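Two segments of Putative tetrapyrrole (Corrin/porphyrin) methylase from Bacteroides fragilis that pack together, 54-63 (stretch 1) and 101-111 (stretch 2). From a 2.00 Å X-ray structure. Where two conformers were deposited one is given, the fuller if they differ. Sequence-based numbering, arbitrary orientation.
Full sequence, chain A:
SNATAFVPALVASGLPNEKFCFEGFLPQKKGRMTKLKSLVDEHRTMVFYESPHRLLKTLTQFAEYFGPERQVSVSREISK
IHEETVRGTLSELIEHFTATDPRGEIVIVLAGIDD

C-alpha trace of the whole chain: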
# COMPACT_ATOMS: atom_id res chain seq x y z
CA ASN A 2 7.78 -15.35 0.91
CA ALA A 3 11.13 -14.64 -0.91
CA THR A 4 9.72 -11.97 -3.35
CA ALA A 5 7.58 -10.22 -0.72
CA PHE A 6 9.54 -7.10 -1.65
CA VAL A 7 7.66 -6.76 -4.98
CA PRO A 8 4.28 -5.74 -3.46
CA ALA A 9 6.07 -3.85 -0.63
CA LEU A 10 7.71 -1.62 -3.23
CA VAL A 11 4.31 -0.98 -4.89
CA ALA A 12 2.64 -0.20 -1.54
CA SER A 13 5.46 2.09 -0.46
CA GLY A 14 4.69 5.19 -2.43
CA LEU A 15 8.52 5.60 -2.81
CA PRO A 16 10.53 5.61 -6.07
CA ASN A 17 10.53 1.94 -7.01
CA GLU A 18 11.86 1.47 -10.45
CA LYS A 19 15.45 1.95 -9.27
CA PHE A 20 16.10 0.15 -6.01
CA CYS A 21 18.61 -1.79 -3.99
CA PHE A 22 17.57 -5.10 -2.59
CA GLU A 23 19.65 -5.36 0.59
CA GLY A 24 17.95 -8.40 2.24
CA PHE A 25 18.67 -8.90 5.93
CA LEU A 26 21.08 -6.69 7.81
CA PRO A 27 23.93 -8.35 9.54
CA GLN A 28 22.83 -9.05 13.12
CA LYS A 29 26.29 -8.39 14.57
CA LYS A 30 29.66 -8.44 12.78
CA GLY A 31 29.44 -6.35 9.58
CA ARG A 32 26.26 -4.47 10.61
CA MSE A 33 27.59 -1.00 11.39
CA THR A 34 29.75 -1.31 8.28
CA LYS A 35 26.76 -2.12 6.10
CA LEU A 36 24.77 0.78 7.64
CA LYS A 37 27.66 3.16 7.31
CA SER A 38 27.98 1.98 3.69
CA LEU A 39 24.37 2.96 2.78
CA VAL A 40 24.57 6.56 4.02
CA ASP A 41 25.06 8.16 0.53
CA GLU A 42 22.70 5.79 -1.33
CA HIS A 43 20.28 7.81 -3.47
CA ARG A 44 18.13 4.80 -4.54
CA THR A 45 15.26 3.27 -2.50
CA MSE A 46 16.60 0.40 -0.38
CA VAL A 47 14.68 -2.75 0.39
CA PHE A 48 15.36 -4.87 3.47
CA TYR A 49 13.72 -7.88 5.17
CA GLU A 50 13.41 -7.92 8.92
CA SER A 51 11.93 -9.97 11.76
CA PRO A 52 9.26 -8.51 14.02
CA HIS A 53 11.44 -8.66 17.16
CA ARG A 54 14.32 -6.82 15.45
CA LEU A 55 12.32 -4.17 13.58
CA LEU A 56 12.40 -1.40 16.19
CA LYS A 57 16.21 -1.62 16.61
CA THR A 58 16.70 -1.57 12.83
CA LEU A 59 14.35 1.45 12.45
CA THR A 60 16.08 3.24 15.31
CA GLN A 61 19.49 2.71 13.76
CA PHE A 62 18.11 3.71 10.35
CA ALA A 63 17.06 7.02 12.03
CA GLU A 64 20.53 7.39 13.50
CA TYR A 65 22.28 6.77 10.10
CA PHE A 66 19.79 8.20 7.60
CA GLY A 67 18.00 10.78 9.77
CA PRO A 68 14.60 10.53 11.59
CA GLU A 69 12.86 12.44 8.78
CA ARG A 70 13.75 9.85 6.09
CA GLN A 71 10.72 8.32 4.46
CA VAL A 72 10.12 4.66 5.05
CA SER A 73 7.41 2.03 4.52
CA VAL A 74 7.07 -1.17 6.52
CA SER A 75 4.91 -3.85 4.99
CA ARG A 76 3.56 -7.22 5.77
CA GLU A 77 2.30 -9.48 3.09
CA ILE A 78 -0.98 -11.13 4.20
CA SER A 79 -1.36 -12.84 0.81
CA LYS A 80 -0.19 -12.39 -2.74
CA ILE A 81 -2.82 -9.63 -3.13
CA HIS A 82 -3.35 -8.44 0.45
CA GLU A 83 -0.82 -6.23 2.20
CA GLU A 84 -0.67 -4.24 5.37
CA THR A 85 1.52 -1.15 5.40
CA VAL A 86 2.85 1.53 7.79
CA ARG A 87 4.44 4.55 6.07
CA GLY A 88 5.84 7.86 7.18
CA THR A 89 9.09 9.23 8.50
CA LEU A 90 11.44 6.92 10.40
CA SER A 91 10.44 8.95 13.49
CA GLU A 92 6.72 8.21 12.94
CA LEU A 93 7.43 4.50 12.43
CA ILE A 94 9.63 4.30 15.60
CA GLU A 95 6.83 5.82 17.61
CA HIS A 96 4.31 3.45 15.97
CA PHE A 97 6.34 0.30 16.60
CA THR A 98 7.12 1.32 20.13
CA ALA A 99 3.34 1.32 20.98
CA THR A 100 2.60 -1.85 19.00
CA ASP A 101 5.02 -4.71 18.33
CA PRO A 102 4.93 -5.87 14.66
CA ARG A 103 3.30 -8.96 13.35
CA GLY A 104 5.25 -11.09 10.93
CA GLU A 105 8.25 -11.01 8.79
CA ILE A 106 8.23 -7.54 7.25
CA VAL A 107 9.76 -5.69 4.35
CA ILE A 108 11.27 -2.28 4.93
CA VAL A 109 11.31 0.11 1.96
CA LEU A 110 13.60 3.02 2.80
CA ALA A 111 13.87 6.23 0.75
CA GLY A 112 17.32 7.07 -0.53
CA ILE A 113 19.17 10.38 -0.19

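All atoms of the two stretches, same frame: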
# COMPACT_ATOMS: atom_id res chain seq x y z
N ARG A 54 13.14 -7.64 15.75
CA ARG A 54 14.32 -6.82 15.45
C ARG A 54 13.95 -5.51 14.78
O ARG A 54 14.78 -4.63 14.64
CB ARG A 54 15.30 -7.55 14.52
CG ARG A 54 16.44 -8.28 15.23
CD ARG A 54 16.19 -9.76 15.37
NE ARG A 54 16.78 -10.52 14.26
CZ ARG A 54 16.98 -11.84 14.26
NH1 ARG A 54 16.65 -12.59 15.32
NH2 ARG A 54 17.53 -12.42 13.20
N LEU A 55 12.69 -5.36 14.37
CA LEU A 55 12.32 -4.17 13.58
C LEU A 55 12.63 -2.84 14.25
O LEU A 55 13.19 -1.94 13.61
CB LEU A 55 10.84 -4.20 13.17
CG LEU A 55 10.35 -3.04 12.28
CD1 LEU A 55 11.14 -2.95 10.94
CD2 LEU A 55 8.85 -3.15 12.09
N LEU A 56 12.29 -2.69 15.53
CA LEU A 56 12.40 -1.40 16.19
C LEU A 56 13.86 -0.98 16.24
O LEU A 56 14.17 0.15 15.92
CB LEU A 56 11.85 -1.42 17.61
CG LEU A 56 11.06 -0.23 18.21
CD1 LEU A 56 11.41 -0.09 19.70
CD2 LEU A 56 11.12 1.06 17.45
N LYS A 57 14.75 -1.89 16.63
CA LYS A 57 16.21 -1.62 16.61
C LYS A 57 16.67 -1.15 15.23
O LYS A 57 17.33 -0.11 15.11
CB LYS A 57 17.02 -2.87 17.01
CG LYS A 57 18.56 -2.66 17.08
CD LYS A 57 19.34 -3.97 17.37
CE LYS A 57 20.84 -3.86 16.93
NZ LYS A 57 21.68 -4.97 17.45
N THR A 58 16.32 -1.92 14.20
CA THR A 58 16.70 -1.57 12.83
C THR A 58 16.20 -0.15 12.45
O THR A 58 16.96 0.65 11.89
CB THR A 58 16.22 -2.64 11.81
OG1 THR A 58 17.01 -3.81 12.00
CG2 THR A 58 16.39 -2.13 10.39
N LEU A 59 14.93 0.14 12.75
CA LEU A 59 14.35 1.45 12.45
C LEU A 59 15.03 2.56 13.22
O LEU A 59 15.27 3.62 12.68
CB LEU A 59 12.85 1.49 12.75
CG LEU A 59 11.98 0.62 11.85
CD1 LEU A 59 10.58 0.75 12.37
CD2 LEU A 59 12.04 0.99 10.40
N THR A 60 15.38 2.27 14.48
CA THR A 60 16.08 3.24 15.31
C THR A 60 17.45 3.54 14.70
O THR A 60 17.84 4.69 14.53
CB THR A 60 16.21 2.76 16.75
OG1 THR A 60 14.88 2.50 17.24
CG2 THR A 60 16.86 3.82 17.55
N GLN A 61 18.17 2.49 14.34
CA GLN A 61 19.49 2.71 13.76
C GLN A 61 19.40 3.37 12.38
O GLN A 61 20.26 4.17 12.02
CB GLN A 61 20.25 1.39 13.69
CG GLN A 61 20.46 0.81 15.08
CD GLN A 61 21.35 -0.42 15.07
OE1 GLN A 61 21.02 -1.44 14.47
NE2 GLN A 61 22.49 -0.32 15.75
N PHE A 62 18.39 3.01 11.60
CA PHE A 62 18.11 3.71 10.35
C PHE A 62 17.96 5.23 10.63
O PHE A 62 18.52 6.08 9.89
CB PHE A 62 16.83 3.15 9.68
CG PHE A 62 17.03 1.87 8.87
CD1 PHE A 62 18.22 1.14 8.90
CD2 PHE A 62 15.98 1.37 8.08
CE1 PHE A 62 18.37 0.01 8.16
CE2 PHE A 62 16.14 0.26 7.35
CZ PHE A 62 17.31 -0.45 7.38
N ALA A 63 17.22 5.59 11.68
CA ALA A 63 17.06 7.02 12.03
C ALA A 63 18.42 7.60 12.38
O ALA A 63 18.74 8.72 12.00
CB ALA A 63 16.08 7.22 13.22
N ASP A 101 4.04 -3.80 18.90
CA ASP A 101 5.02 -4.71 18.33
C ASP A 101 4.49 -5.16 16.97
O ASP A 101 3.29 -5.26 16.77
CB ASP A 101 5.25 -5.92 19.29
CG ASP A 101 5.35 -5.51 20.80
OD1 ASP A 101 5.81 -4.40 21.14
OD2 ASP A 101 4.96 -6.33 21.65
N PRO A 102 5.39 -5.41 16.00
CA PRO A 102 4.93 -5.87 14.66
C PRO A 102 4.67 -7.35 14.52
O PRO A 102 5.09 -8.13 15.37
CB PRO A 102 6.10 -5.51 13.74
CG PRO A 102 7.29 -5.34 14.67
CD PRO A 102 6.77 -4.88 16.00
N ARG A 103 4.07 -7.73 13.39
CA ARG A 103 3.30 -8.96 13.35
C ARG A 103 3.75 -10.12 12.45
O ARG A 103 3.11 -11.18 12.44
CB ARG A 103 1.85 -8.63 13.01
CG ARG A 103 0.86 -9.67 13.55
CD ARG A 103 -0.37 -9.03 14.19
NE ARG A 103 -1.54 -9.20 13.34
CZ ARG A 103 -2.23 -10.35 13.20
NH1 ARG A 103 -3.29 -10.39 12.39
NH2 ARG A 103 -1.87 -11.46 13.87
N GLY A 104 4.80 -9.96 11.69
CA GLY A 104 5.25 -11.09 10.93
C GLY A 104 6.52 -10.64 10.35
O GLY A 104 6.93 -9.52 10.62
N GLU A 105 7.16 -11.49 9.59
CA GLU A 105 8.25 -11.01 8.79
C GLU A 105 7.76 -9.80 7.97
O GLU A 105 6.65 -9.80 7.40
CB GLU A 105 8.81 -12.09 7.85
CG GLU A 105 10.21 -11.73 7.28
CD GLU A 105 11.34 -11.80 8.32
OE1 GLU A 105 11.11 -12.26 9.49
OE2 GLU A 105 12.46 -11.37 7.93
N ILE A 106 8.57 -8.75 7.97
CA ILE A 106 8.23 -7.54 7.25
C ILE A 106 9.29 -7.21 6.22
O ILE A 106 10.38 -7.77 6.22
CB ILE A 106 7.96 -6.36 8.21
CG1 ILE A 106 9.13 -6.14 9.19
CG2 ILE A 106 6.65 -6.63 9.00
CD1 ILE A 106 8.93 -6.91 10.58
N VAL A 107 8.92 -6.29 5.35
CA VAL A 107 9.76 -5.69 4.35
C VAL A 107 9.81 -4.22 4.75
O VAL A 107 8.78 -3.59 5.09
CB VAL A 107 9.14 -5.81 2.89
CG1 VAL A 107 10.07 -5.19 1.83
CG2 VAL A 107 8.74 -7.25 2.56
N ILE A 108 11.04 -3.67 4.73
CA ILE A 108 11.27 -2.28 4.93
C ILE A 108 11.70 -1.68 3.60
O ILE A 108 12.68 -2.15 2.97
CB ILE A 108 12.39 -2.00 6.00
CG1 ILE A 108 12.09 -2.79 7.27
CG2 ILE A 108 12.52 -0.45 6.24
CD1 ILE A 108 13.25 -2.81 8.35
N VAL A 109 10.96 -0.66 3.17
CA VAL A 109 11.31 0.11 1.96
C VAL A 109 11.69 1.50 2.42
O VAL A 109 10.85 2.25 2.94
CB VAL A 109 10.16 0.17 0.94
CG1 VAL A 109 10.60 0.91 -0.40
CG2 VAL A 109 9.72 -1.25 0.65
N LEU A 110 12.98 1.81 2.29
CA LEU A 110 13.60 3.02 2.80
C LEU A 110 13.97 3.94 1.62
O LEU A 110 14.64 3.54 0.68
CB LEU A 110 14.90 2.66 3.55
CG LEU A 110 15.66 3.80 4.28
CD1 LEU A 110 14.83 4.49 5.45
CD2 LEU A 110 17.07 3.28 4.74
N ALA A 111 13.54 5.18 1.72
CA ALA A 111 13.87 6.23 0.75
C ALA A 111 15.37 6.46 0.75
O ALA A 111 16.04 6.42 1.81
CB ALA A 111 13.08 7.55 1.08

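This is a purely apolar helix-on-strand contact, held by the packing of side chains, with no hydrogen bond crossing between the two stretches. The helix of residues 55-63 runs almost parallel to the strand 106-110, with 7° between their N-to-C directions and 11.3 Å between the axes at closest approach. That gap is filled by side chains from both partners, and 332 Å² of surface is buried in total.

The strand supplies an alternating pattern. Ile 106, Ile 108 and Leu 110 point toward the helix, while Val 107 and Val 109 point away. The helix supplies Leu 55, Thr 58 and Phe 62, spaced three and four residues apart, so that they fall on the same side. Lys 57, Thr 60 and Gln 61 lie out of reach of the strand.

Leu 55 has the largest covered area, at the start of the helix. Both methyls of Leu 55 reach Ile 106; CD2 also meets Pro 102 and CD1 also meets Ile 108. CD2 of Leu 55 lies 3.7 Å from CG of Pro 102 and 4.1 Å from CD1 of Ile 106. CD1 of Leu 55 lies 3.3 Å from CD1 of Ile 108, a tight approach for two methyl groups. The proline ring gives Leu 55 a compact apolar neighbour in the loop that precedes the strand.

Ile 108 is the centre of the strand's contribution and touches four helix residues. CD1 of Ile 108 meets Leu 55 and also lies 3.8 Å from CG2 of Thr 58. CG2 of Ile 108 lies 4.4 Å from CD2 of Leu 59 and 3.9 Å from CE2 of Phe 62. The reach of CD1 and CG2 overlaps at Leu 59 and Phe 62. Thr 58 suits its buried place because it offers a methyl here, while its OG1 is hydrogen-bonded elsewhere in the structure. The CA-to-CB bond of Leu 59 points sideways, but the end of its side chain comes nearer the strand.

Phe 62 closes the far end of the contact. Its ring meets the two strand residues differently. CG2 of Ile 108 sits at the ring edge, near its plane. CD2 of Leu 110 sits over one face, 4.0 Å from CD2 of Phe 62. The same Leu 110 methyl carbon, CD2, is 4.3 Å from the centroid of the Phe 62 ring and 21° off its normal, a CH-pi contact.

Within the stretch, the backbone N atoms from Thr 58 to Ala 63 bond to the O atoms four residues earlier. These bonds include Leu 59 N to Leu 55 O at 2.8 Å and Phe 62 N to Thr 58 O at 2.8 Å. The residues that face the strand are therefore held on a regular helical frame.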